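PDB 3BQG: peptide methionine sulfoxide reductase msrA/msrB from Neisseria meningitidis, which reduces methionine sulfoxide in peptides and proteins back to methionine through its redox-active MsrA domain. Local coordinates for residues T3-A9 and E55-Y61; R96-T102 and V126-L132; Q73-V78 and K160-P166. The protein carries 1 engineered substitution. All blocks are in the same frame, centred on the assembly; numbering follows the deposited sequence.

Contact 1 (T3-A9 and E55-Y61); sequences TRTIYLA and ETVKVTY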
loop_
_atom_site.group_PDB
_atom_site.type_symbol
_atom_site.label_atom_id
_atom_site.label_comp_id
_atom_site.label_asym_id
_atom_site.label_seq_id
_atom_site.Cartn_x
_atom_site.Cartn_y
_atom_site.Cartn_z
ATOM N N THR A 3 15.821 -8.767 5.254
ATOM C CA THR A 3 14.598 -8.186 4.726
ATOM C C THR A 3 13.681 -7.679 5.832
ATOM O O THR A 3 13.773 -8.106 6.985
ATOM C CB THR A 3 13.810 -9.211 3.879
ATOM O OG1 THR A 3 13.336 -10.271 4.720
ATOM C CG2 THR A 3 14.694 -9.791 2.789
ATOM N N ARG A 4 12.809 -6.750 5.458
ATOM C CA ARG A 4 11.827 -6.169 6.365
ATOM C C ARG A 4 10.531 -6.072 5.576
ATOM O O ARG A 4 10.553 -6.048 4.342
ATOM C CB ARG A 4 12.254 -4.773 6.810
ATOM C CG ARG A 4 13.306 -4.743 7.889
ATOM C CD ARG A 4 14.079 -3.453 7.769
ATOM N NE ARG A 4 14.872 -3.144 8.951
ATOM C CZ ARG A 4 15.771 -2.166 9.003
ATOM N NH1 ARG A 4 16.446 -1.944 10.122
ATOM N NH2 ARG A 4 16.005 -1.417 7.930
ATOM N N THR A 5 9.411 -6.000 6.284
ATOM C CA THR A 5 8.113 -5.917 5.635
ATOM C C THR A 5 7.267 -4.770 6.168
ATOM O O THR A 5 7.345 -4.422 7.344
ATOM C CB THR A 5 7.325 -7.230 5.818
ATOM O OG1 THR A 5 8.035 -8.299 5.180
ATOM C CG2 THR A 5 5.928 -7.118 5.204
ATOM N N ILE A 6 6.472 -4.178 5.283
ATOM C CA ILE A 6 5.578 -3.089 5.649
ATOM C C ILE A 6 4.312 -3.273 4.810
ATOM O O ILE A 6 4.371 -3.759 3.676
ATOM C CB ILE A 6 6.240 -1.692 5.402
ATOM C CG1 ILE A 6 5.381 -0.586 6.019
ATOM C CG2 ILE A 6 6.423 -1.436 3.916
ATOM C CD1 ILE A 6 5.210 -0.703 7.515
ATOM N N TYR A 7 3.166 -2.908 5.378
ATOM C CA TYR A 7 1.876 -3.068 4.704
ATOM C C TYR A 7 1.330 -1.719 4.248
ATOM O O TYR A 7 1.106 -0.825 5.061
ATOM C CB TYR A 7 0.902 -3.761 5.660
ATOM C CG TYR A 7 1.347 -5.162 6.046
ATOM C CD1 TYR A 7 0.778 -6.290 5.449
ATOM C CD2 TYR A 7 2.347 -5.359 7.001
ATOM C CE1 TYR A 7 1.189 -7.579 5.796
ATOM C CE2 TYR A 7 2.770 -6.637 7.357
ATOM C CZ TYR A 7 2.186 -7.745 6.750
ATOM O OH TYR A 7 2.602 -9.011 7.104
ATOM N N LEU A 8 1.100 -1.589 2.945
ATOM C CA LEU A 8 0.645 -0.327 2.368
ATOM C C LEU A 8 -0.707 -0.378 1.665
ATOM O O LEU A 8 -0.902 -1.164 0.740
ATOM C CB LEU A 8 1.691 0.167 1.368
ATOM C CG LEU A 8 3.147 0.188 1.861
ATOM C CD1 LEU A 8 4.073 0.500 0.692
ATOM C CD2 LEU A 8 3.308 1.225 2.974
ATOM N N ALA A 9 -1.634 0.468 2.100
ATOM C CA ALA A 9 -2.951 0.533 1.471
ATOM C C ALA A 9 -2.987 1.852 0.693
ATOM O O ALA A 9 -2.922 2.928 1.288
ATOM C CB ALA A 9 -4.052 0.507 2.533
ATOM N N GLU A 55 -7.747 -2.819 0.721
ATOM C CA GLU A 55 -6.910 -3.502 -0.253
ATOM C C GLU A 55 -5.512 -3.016 0.102
ATOM O O GLU A 55 -5.236 -1.814 0.127
ATOM C CB GLU A 55 -7.327 -3.144 -1.680
ATOM C CG GLU A 55 -8.493 -4.023 -2.145
ATOM C CD GLU A 55 -8.914 -3.779 -3.575
ATOM O OE1 GLU A 55 -8.045 -3.461 -4.413
ATOM O OE2 GLU A 55 -10.122 -3.928 -3.868
ATOM N N THR A 56 -4.644 -3.967 0.409
ATOM C CA THR A 56 -3.297 -3.666 0.868
ATOM C C THR A 56 -2.237 -4.479 0.142
ATOM O O THR A 56 -2.509 -5.566 -0.365
ATOM C CB THR A 56 -3.211 -3.966 2.394
ATOM O OG1 THR A 56 -4.224 -3.214 3.082
ATOM C CG2 THR A 56 -1.843 -3.616 2.953
ATOM N N VAL A 57 -1.027 -3.936 0.090
ATOM C CA VAL A 57 0.083 -4.624 -0.545
ATOM C C VAL A 57 1.157 -4.833 0.514
ATOM O O VAL A 57 1.660 -3.870 1.093
ATOM C CB VAL A 57 0.682 -3.802 -1.710
ATOM C CG1 VAL A 57 1.898 -4.514 -2.275
ATOM C CG2 VAL A 57 -0.360 -3.609 -2.807
ATOM N N LYS A 58 1.475 -6.097 0.788
ATOM C CA LYS A 58 2.507 -6.439 1.760
ATOM C C LYS A 58 3.832 -6.333 1.008
ATOM O O LYS A 58 4.113 -7.140 0.123
ATOM C CB LYS A 58 2.298 -7.871 2.273
ATOM C CG LYS A 58 3.379 -8.380 3.224
ATOM C CD LYS A 58 3.062 -9.789 3.734
ATOM C CE LYS A 58 3.202 -10.851 2.648
ATOM N NZ LYS A 58 4.633 -11.183 2.319
ATOM N N VAL A 59 4.637 -5.337 1.360
ATOM C CA VAL A 59 5.912 -5.111 0.692
ATOM C C VAL A 59 7.107 -5.608 1.493
ATOM O O VAL A 59 7.309 -5.204 2.634
ATOM C CB VAL A 59 6.125 -3.605 0.400
ATOM C CG1 VAL A 59 7.458 -3.389 -0.319
ATOM C CG2 VAL A 59 4.966 -3.073 -0.438
ATOM N N THR A 60 7.893 -6.487 0.879
ATOM C CA THR A 60 9.093 -7.028 1.504
ATOM C C THR A 60 10.266 -6.401 0.765
ATOM O O THR A 60 10.366 -6.506 -0.456
ATOM C CB THR A 60 9.163 -8.565 1.370
ATOM O OG1 THR A 60 8.037 -9.152 2.037
ATOM C CG2 THR A 60 10.453 -9.102 1.987
ATOM N N TYR A 61 11.147 -5.741 1.504
ATOM C CA TYR A 61 12.286 -5.085 0.881
ATOM C C TYR A 61 13.622 -5.462 1.503
ATOM O O TYR A 61 13.685 -5.986 2.615
ATOM C CB TYR A 61 12.093 -3.560 0.930
ATOM C CG TYR A 61 11.882 -2.999 2.323
ATOM C CD1 TYR A 61 12.933 -2.400 3.028
ATOM C CD2 TYR A 61 10.634 -3.074 2.940
ATOM C CE1 TYR A 61 12.741 -1.889 4.315
ATOM C CE2 TYR A 61 10.430 -2.568 4.223
ATOM C CZ TYR A 61 11.488 -1.976 4.907
ATOM O OH TYR A 61 11.279 -1.476 6.177
HETATM O O HOH W 1 9.196 -2.347 7.570
#
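Strands 3-9 and 55-61 lie side by side and antiparallel, their axes 4.5 Å apart at closest. Three hydrogen-bonded pairs, Arg4-Tyr61, Ile6-Val59 and Leu8-Val57, give six backbone bonds, among them Val59 N to Ile6 O at 2.8 Å. The face with Ile6, Leu8, Val57 and Val59 is apolar. Leu8 CD1 sits 3.9 Å from Val59 CG2, and Ile6 CG2 lies 4.1 Å from Val59 CB. The largest bump here is the Tyr61 ring. It folds over the backbone of strand 3-9 at Arg4, whose CA covers one ring face, and lies beside Ile6, with Ile6 CG2 4.2 Å from Tyr61 CE2. A water joins Tyr61 OH (2.7 Å) to Thr5 O (2.8 Å). The other face is more polar. Thr5 OG1 and Thr60 OG1 share a hydrogen bond of 3.3 Å. Lys58 CG fills the notch between Thr5 and the Tyr7 ring, 3.5 Å from both Thr5 CG2 and Tyr7 CE1. Thr56 CG2 meets the edge of the Tyr7 ring. Helices 14-21 and 68-78 cover the apolar face through Phe20, Leu16 and Ile71. This is the central antiparallel strand pair of the mixed sheet in the MsrA alpha/beta fold.

Contact 2 (R96-T102 and V126-L132); sequences RSGVYYT and VVENEPL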
loop_
_atom_site.group_PDB
_atom_site.type_symbol
_atom_site.label_atom_id
_atom_site.label_comp_id
_atom_site.label_asym_id
_atom_site.label_seq_id
_atom_site.Cartn_x
_atom_site.Cartn_y
_atom_site.Cartn_z
ATOM N N ARG A 96 -9.234 2.875 1.202
ATOM C CA ARG A 96 -8.712 3.874 2.133
ATOM C C ARG A 96 -7.189 3.804 2.161
ATOM O O ARG A 96 -6.615 2.745 1.903
ATOM C CB ARG A 96 -9.277 3.643 3.549
ATOM C CG ARG A 96 -8.796 2.375 4.278
ATOM C CD ARG A 96 -9.433 2.305 5.667
ATOM N NE ARG A 96 -9.057 1.133 6.462
ATOM C CZ ARG A 96 -9.637 -0.067 6.375
ATOM N NH1 ARG A 96 -10.633 -0.278 5.523
ATOM N NH2 ARG A 96 -9.229 -1.056 7.159
ATOM N N SER A 97 -6.533 4.925 2.458
ATOM C CA SER A 97 -5.073 4.934 2.514
ATOM C C SER A 97 -4.583 4.616 3.921
ATOM O O SER A 97 -5.213 4.982 4.914
ATOM C CB SER A 97 -4.509 6.293 2.072
ATOM O OG SER A 97 -4.941 7.343 2.927
ATOM N N GLY A 98 -3.459 3.920 4.001
ATOM C CA GLY A 98 -2.914 3.592 5.298
ATOM C C GLY A 98 -1.596 2.855 5.241
ATOM O O GLY A 98 -1.253 2.241 4.227
ATOM N N VAL A 99 -0.849 2.942 6.337
ATOM C CA VAL A 99 0.433 2.258 6.469
ATOM C C VAL A 99 0.258 1.417 7.744
ATOM O O VAL A 99 -0.055 1.965 8.803
ATOM C CB VAL A 99 1.593 3.274 6.663
ATOM C CG1 VAL A 99 2.906 2.527 6.878
ATOM C CG2 VAL A 99 1.688 4.208 5.439
ATOM N N TYR A 100 0.441 0.102 7.649
ATOM C CA TYR A 100 0.275 -0.765 8.813
ATOM C C TYR A 100 1.581 -1.482 9.114
ATOM O O TYR A 100 2.248 -1.998 8.222
ATOM C CB TYR A 100 -0.867 -1.763 8.578
ATOM C CG TYR A 100 -2.118 -1.107 8.025
ATOM C CD1 TYR A 100 -2.748 -0.063 8.707
ATOM C CD2 TYR A 100 -2.641 -1.497 6.791
ATOM C CE1 TYR A 100 -3.876 0.586 8.159
ATOM C CE2 TYR A 100 -3.761 -0.861 6.236
ATOM C CZ TYR A 100 -4.367 0.176 6.919
ATOM O OH TYR A 100 -5.439 0.816 6.329
ATOM N N TYR A 101 1.935 -1.534 10.390
ATOM C CA TYR A 101 3.202 -2.130 10.801
ATOM C C TYR A 101 3.089 -3.279 11.802
ATOM O O TYR A 101 2.117 -3.375 12.546
ATOM C CB TYR A 101 4.068 -1.028 11.401
ATOM C CG TYR A 101 3.366 -0.306 12.525
ATOM C CD1 TYR A 101 3.333 -0.843 13.814
ATOM C CD2 TYR A 101 2.661 0.877 12.292
ATOM C CE1 TYR A 101 2.614 -0.225 14.832
ATOM C CE2 TYR A 101 1.943 1.496 13.305
ATOM C CZ TYR A 101 1.916 0.945 14.573
ATOM O OH TYR A 101 1.181 1.546 15.567
ATOM N N THR A 102 4.121 -4.122 11.822
ATOM C CA THR A 102 4.193 -5.264 12.726
ATOM C C THR A 102 5.191 -5.009 13.858
ATOM O O THR A 102 5.250 -5.774 14.823
ATOM C CB THR A 102 4.592 -6.549 11.975
ATOM O OG1 THR A 102 5.799 -6.323 11.242
ATOM C CG2 THR A 102 3.488 -6.957 11.008
ATOM N N VAL A 126 -4.917 12.235 5.530
ATOM C CA VAL A 126 -5.817 11.302 6.197
ATOM C C VAL A 126 -5.338 9.849 6.167
ATOM O O VAL A 126 -6.104 8.932 6.453
ATOM C CB VAL A 126 -7.246 11.375 5.600
ATOM C CG1 VAL A 126 -7.784 12.790 5.710
ATOM C CG2 VAL A 126 -7.241 10.921 4.145
ATOM N N VAL A 127 -4.071 9.645 5.825
ATOM C CA VAL A 127 -3.488 8.304 5.775
ATOM C C VAL A 127 -3.465 7.656 7.164
ATOM O O VAL A 127 -3.033 8.275 8.135
ATOM C CB VAL A 127 -2.036 8.360 5.228
ATOM C CG1 VAL A 127 -1.409 6.965 5.234
ATOM C CG2 VAL A 127 -2.038 8.945 3.824
ATOM N N GLU A 128 -3.932 6.413 7.257
ATOM C CA GLU A 128 -3.937 5.685 8.529
ATOM C C GLU A 128 -2.514 5.250 8.898
ATOM O O GLU A 128 -1.686 4.998 8.029
ATOM C CB GLU A 128 -4.849 4.444 8.447
ATOM C CG GLU A 128 -6.326 4.777 8.260
ATOM C CD GLU A 128 -7.240 3.559 8.276
ATOM O OE1 GLU A 128 -6.802 2.451 7.909
ATOM O OE2 GLU A 128 -8.417 3.716 8.642
ATOM N N ASN A 129 -2.253 5.171 10.198
ATOM C CA ASN A 129 -0.958 4.766 10.738
ATOM C C ASN A 129 -1.278 3.945 11.984
ATOM O O ASN A 129 -1.492 4.498 13.059
ATOM C CB ASN A 129 -0.134 6.005 11.128
ATOM C CG ASN A 129 1.206 5.649 11.757
ATOM O OD1 ASN A 129 1.642 4.498 11.710
ATOM N ND2 ASN A 129 1.875 6.645 12.330
ATOM N N GLU A 130 -1.318 2.627 11.840
ATOM C CA GLU A 130 -1.662 1.781 12.975
ATOM C C GLU A 130 -1.143 0.357 12.800
ATOM O O GLU A 130 -0.754 -0.042 11.700
ATOM C CB GLU A 130 -3.184 1.781 13.158
ATOM C CG GLU A 130 -3.941 1.095 12.038
ATOM C CD GLU A 130 -5.438 1.325 12.118
ATOM O OE1 GLU A 130 -6.200 0.463 11.633
ATOM O OE2 GLU A 130 -5.852 2.375 12.652
ATOM N N PRO A 131 -1.133 -0.433 13.886
ATOM C CA PRO A 131 -0.644 -1.810 13.800
ATOM C C PRO A 131 -1.414 -2.642 12.778
ATOM O O PRO A 131 -2.589 -2.378 12.513
ATOM C CB PRO A 131 -0.859 -2.348 15.217
ATOM C CG PRO A 131 -0.872 -1.118 16.077
ATOM C CD PRO A 131 -1.663 -0.153 15.233
ATOM N N LEU A 132 -0.743 -3.624 12.188
ATOM C CA LEU A 132 -1.413 -4.520 11.258
ATOM C C LEU A 132 -2.181 -5.473 12.166
ATOM O O LEU A 132 -1.575 -6.199 12.958
ATOM C CB LEU A 132 -0.413 -5.321 10.428
ATOM C CG LEU A 132 -1.086 -6.388 9.548
ATOM C CD1 LEU A 132 -1.568 -5.756 8.244
ATOM C CD2 LEU A 132 -0.121 -7.518 9.268
HETATM O O HOH W 2 -7.423 0.022 9.557
HETATM O O HOH W 3 -7.447 6.776 5.240
#
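Arg96 opens the contact with a salt bridge, its NE 3.0 Å from Glu128 OE1; its NH1 turns to the carbonyl oxygens of Thr93 and Gly52. Ser97 O accepts Glu128 N at 3.0 Å and, like Val126 O, takes a hydrogen bond from a water. Gly98 pairs closely with Glu128, the CA atoms 4.0 Å apart. A CB on Gly98 would clash with Tyr100 OH, so the bare backbone lets that ring lie along the strand. Val99 N bonds to Glu128 O at 2.8 Å, while Glu130 N to Val99 O is weak at 3.4 Å. Tyr100 OH donates to Glu128 OE1 at 2.7 Å, so one carboxylate oxygen serves both Arg96 and Tyr100. A second water links it to Arg96 NH2 and Glu130 OE1. Tyr101 N to Glu130 O is weak at 3.3 Å. The Tyr101 ring receives a CH-pi contact from Pro131 CA, 3.9 Å from its centroid, and Tyr101 O accepts Leu132 N at 2.9 Å. Thr102 CG2 ends the row, 4.0 Å from Leu132 CD2. The two parallel strands belong to a beta-alpha-beta unit. Its helix 106-117 packs through Ile110 on Val99, Tyr101 and Asn129. Strand 3-10 borders 97-101 on the other side, and 128-131 forms one edge of the sheet.

Contact 3 (Q73-V78 and K160-P166); sequences QYFFRV and KADEPLP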
loop_
_atom_site.group_PDB
_atom_site.type_symbol
_atom_site.label_atom_id
_atom_site.label_comp_id
_atom_site.label_asym_id
_atom_site.label_seq_id
_atom_site.Cartn_x
_atom_site.Cartn_y
_atom_site.Cartn_z
ATOM N N GLN A 73 8.487 7.162 0.851
ATOM C CA GLN A 73 8.567 8.202 -0.170
ATOM C C GLN A 73 7.995 7.681 -1.490
ATOM O O GLN A 73 7.266 8.396 -2.177
ATOM C CB GLN A 73 10.013 8.671 -0.355
ATOM C CG GLN A 73 10.595 9.328 0.892
ATOM C CD GLN A 73 9.761 10.508 1.377
ATOM O OE1 GLN A 73 9.313 10.540 2.523
ATOM N NE2 GLN A 73 9.555 11.482 0.504
ATOM N N TYR A 74 8.317 6.439 -1.841
ATOM C CA TYR A 74 7.791 5.838 -3.067
ATOM C C TYR A 74 6.265 5.762 -2.968
ATOM O O TYR A 74 5.553 5.960 -3.953
ATOM C CB TYR A 74 8.356 4.424 -3.258
ATOM C CG TYR A 74 9.747 4.381 -3.861
ATOM C CD1 TYR A 74 9.969 4.801 -5.175
ATOM C CD2 TYR A 74 10.829 3.889 -3.134
ATOM C CE1 TYR A 74 11.235 4.724 -5.755
ATOM C CE2 TYR A 74 12.104 3.806 -3.704
ATOM C CZ TYR A 74 12.295 4.223 -5.016
ATOM O OH TYR A 74 13.536 4.124 -5.601
ATOM N N PHE A 75 5.781 5.470 -1.765
ATOM C CA PHE A 75 4.347 5.371 -1.497
ATOM C C PHE A 75 3.684 6.716 -1.778
ATOM O O PHE A 75 2.742 6.800 -2.568
ATOM C CB PHE A 75 4.132 4.984 -0.028
ATOM C CG PHE A 75 2.690 4.858 0.376
ATOM C CD1 PHE A 75 1.878 3.873 -0.177
ATOM C CD2 PHE A 75 2.161 5.690 1.359
ATOM C CE1 PHE A 75 0.557 3.718 0.244
ATOM C CE2 PHE A 75 0.836 5.544 1.789
ATOM C CZ PHE A 75 0.037 4.553 1.232
ATOM N N PHE A 76 4.194 7.765 -1.132
ATOM C CA PHE A 76 3.656 9.118 -1.278
ATOM C C PHE A 76 3.719 9.677 -2.693
ATOM O O PHE A 76 2.971 10.592 -3.032
ATOM C CB PHE A 76 4.381 10.096 -0.343
ATOM C CG PHE A 76 4.191 9.807 1.120
ATOM C CD1 PHE A 76 2.929 9.518 1.632
ATOM C CD2 PHE A 76 5.276 9.826 1.987
ATOM C CE1 PHE A 76 2.750 9.253 2.994
ATOM C CE2 PHE A 76 5.110 9.565 3.347
ATOM C CZ PHE A 76 3.846 9.275 3.850
ATOM N N ARG A 77 4.625 9.151 -3.508
ATOM C CA ARG A 77 4.770 9.619 -4.878
ATOM C C ARG A 77 3.544 9.325 -5.736
ATOM O O ARG A 77 3.204 10.099 -6.630
ATOM C CB ARG A 77 6.006 8.978 -5.523
ATOM C CG ARG A 77 6.203 9.338 -6.987
ATOM C CD ARG A 77 7.460 8.685 -7.558
ATOM N NE ARG A 77 8.674 9.119 -6.869
ATOM C CZ ARG A 77 9.881 8.614 -7.101
ATOM N NH1 ARG A 77 10.034 7.660 -8.005
ATOM N NH2 ARG A 77 10.937 9.055 -6.426
ATOM N N VAL A 78 2.862 8.220 -5.451
ATOM C CA VAL A 78 1.714 7.830 -6.258
ATOM C C VAL A 78 0.354 7.729 -5.564
ATOM O O VAL A 78 -0.667 7.531 -6.225
ATOM C CB VAL A 78 2.012 6.490 -6.966
ATOM C CG1 VAL A 78 3.257 6.644 -7.852
ATOM C CG2 VAL A 78 2.233 5.395 -5.942
ATOM N N LYS A 160 6.413 5.747 -12.982
ATOM C CA LYS A 160 6.960 6.630 -11.958
ATOM C C LYS A 160 7.839 5.939 -10.921
ATOM O O LYS A 160 8.535 6.601 -10.154
ATOM C CB LYS A 160 5.823 7.367 -11.254
ATOM C CG LYS A 160 5.020 8.264 -12.179
ATOM C CD LYS A 160 4.045 9.134 -11.399
ATOM C CE LYS A 160 3.290 10.084 -12.324
ATOM N NZ LYS A 160 2.360 10.985 -11.583
ATOM N N ALA A 161 7.813 4.612 -10.891
ATOM C CA ALA A 161 8.632 3.876 -9.935
ATOM C C ALA A 161 10.107 3.976 -10.316
ATOM O O ALA A 161 10.988 3.818 -9.470
ATOM C CB ALA A 161 8.202 2.412 -9.888
ATOM N N ASP A 162 10.360 4.254 -11.593
ATOM C CA ASP A 162 11.720 4.358 -12.114
ATOM C C ASP A 162 12.461 5.611 -11.671
ATOM O O ASP A 162 13.692 5.639 -11.666
ATOM C CB ASP A 162 11.700 4.296 -13.642
ATOM C CG ASP A 162 10.916 3.109 -14.163
ATOM O OD1 ASP A 162 11.125 1.983 -13.659
ATOM O OD2 ASP A 162 10.093 3.301 -15.080
ATOM N N GLU A 163 11.723 6.654 -11.314
ATOM C CA GLU A 163 12.359 7.881 -10.864
ATOM C C GLU A 163 13.160 7.594 -9.602
ATOM O O GLU A 163 12.670 6.949 -8.673
ATOM C CB GLU A 163 11.309 8.957 -10.582
ATOM C CG GLU A 163 10.759 9.627 -11.829
ATOM C CD GLU A 163 9.585 10.539 -11.530
ATOM O OE1 GLU A 163 9.620 11.238 -10.493
ATOM O OE2 GLU A 163 8.632 10.564 -12.339
ATOM N N PRO A 164 14.415 8.058 -9.561
ATOM C CA PRO A 164 15.268 7.836 -8.393
ATOM C C PRO A 164 14.826 8.736 -7.247
ATOM O O PRO A 164 14.298 9.823 -7.480
ATOM C CB PRO A 164 16.649 8.209 -8.913
ATOM C CG PRO A 164 16.336 9.345 -9.840
ATOM C CD PRO A 164 15.135 8.819 -10.598
ATOM N N LEU A 165 15.029 8.284 -6.014
ATOM C CA LEU A 165 14.653 9.086 -4.857
ATOM C C LEU A 165 15.597 10.278 -4.744
ATOM O O LEU A 165 16.812 10.129 -4.877
ATOM C CB LEU A 165 14.722 8.256 -3.571
ATOM C CG LEU A 165 13.655 7.183 -3.349
ATOM C CD1 LEU A 165 13.861 6.545 -1.984
ATOM C CD2 LEU A 165 12.271 7.802 -3.439
ATOM N N PRO A 166 15.044 11.478 -4.501
ATOM C CA PRO A 166 15.823 12.712 -4.367
ATOM C C PRO A 166 16.940 12.595 -3.334
ATOM O O PRO A 166 16.821 13.247 -2.277
ATOM C CB PRO A 166 14.770 13.740 -3.967
ATOM C CG PRO A 166 13.548 13.247 -4.681
ATOM C CD PRO A 166 13.601 11.765 -4.393
HETATM O O HOH W 4 13.445 3.703 -8.446
#
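Residues 73-78 belong to helix 68-78, and the 160-166 segment passes alongside as a short 3-10 turn followed by extended chain. This is the last modelled part of the chain, a loop after helix 145-148, packed on a helix of the alpha/beta domain. The backbones stay apart: the CA atoms of Tyr74 and Ala161 are 7.2 Å from each other. Side chains of the helix bridge the gap, reaching both side chains and backbone oxygens of 160-166. Tyr74 offers one ring face to Leu165, whose CD2 lies 3.8 Å from the ring centroid, 8° off the normal, in a CH-pi contact. Gln73 CB also touches Leu165 CD2, at 3.9 Å. A water joins Tyr74 OH (2.9 Å) to Ala161 O (2.7 Å). At the other end, Val78 CG1 meets Lys160 CB at 4.3 Å. Helix 14-21 packs nearby, with Tyr19 against Arg77, Val78 and Ala161. Arg77 is the main link. The Glu163 carboxylate lies over one face of its guanidinium, too far for a salt bridge. Arg77 NH1 instead donates to two backbone oxygens, Lys160 O and Glu163 O, each at 2.8 Å.

From the N terminus, strand 3-9 runs first, and contact 1 closes when the chain returns as 55-61. Helix 68-78 follows and supplies the first half of contact 3. Before that contact closes, contact 2 opens at 96-102 and closes at 126-132, so contact 2 is nested inside the loop of contact 3. Contact 1 precedes both. Contacts 1 and 2 share one sheet, where strands 3-10 and 97-101 are neighbours, with probable hydrogen bonds Ala9 N to Gly98 O and Tyr7 O to Tyr100 N. Contact 3 fastens the late 160-166 segment to the helix. From that helix Phe75 reaches the sheet, packing on Leu8, Ala9, Gly98 and Val99.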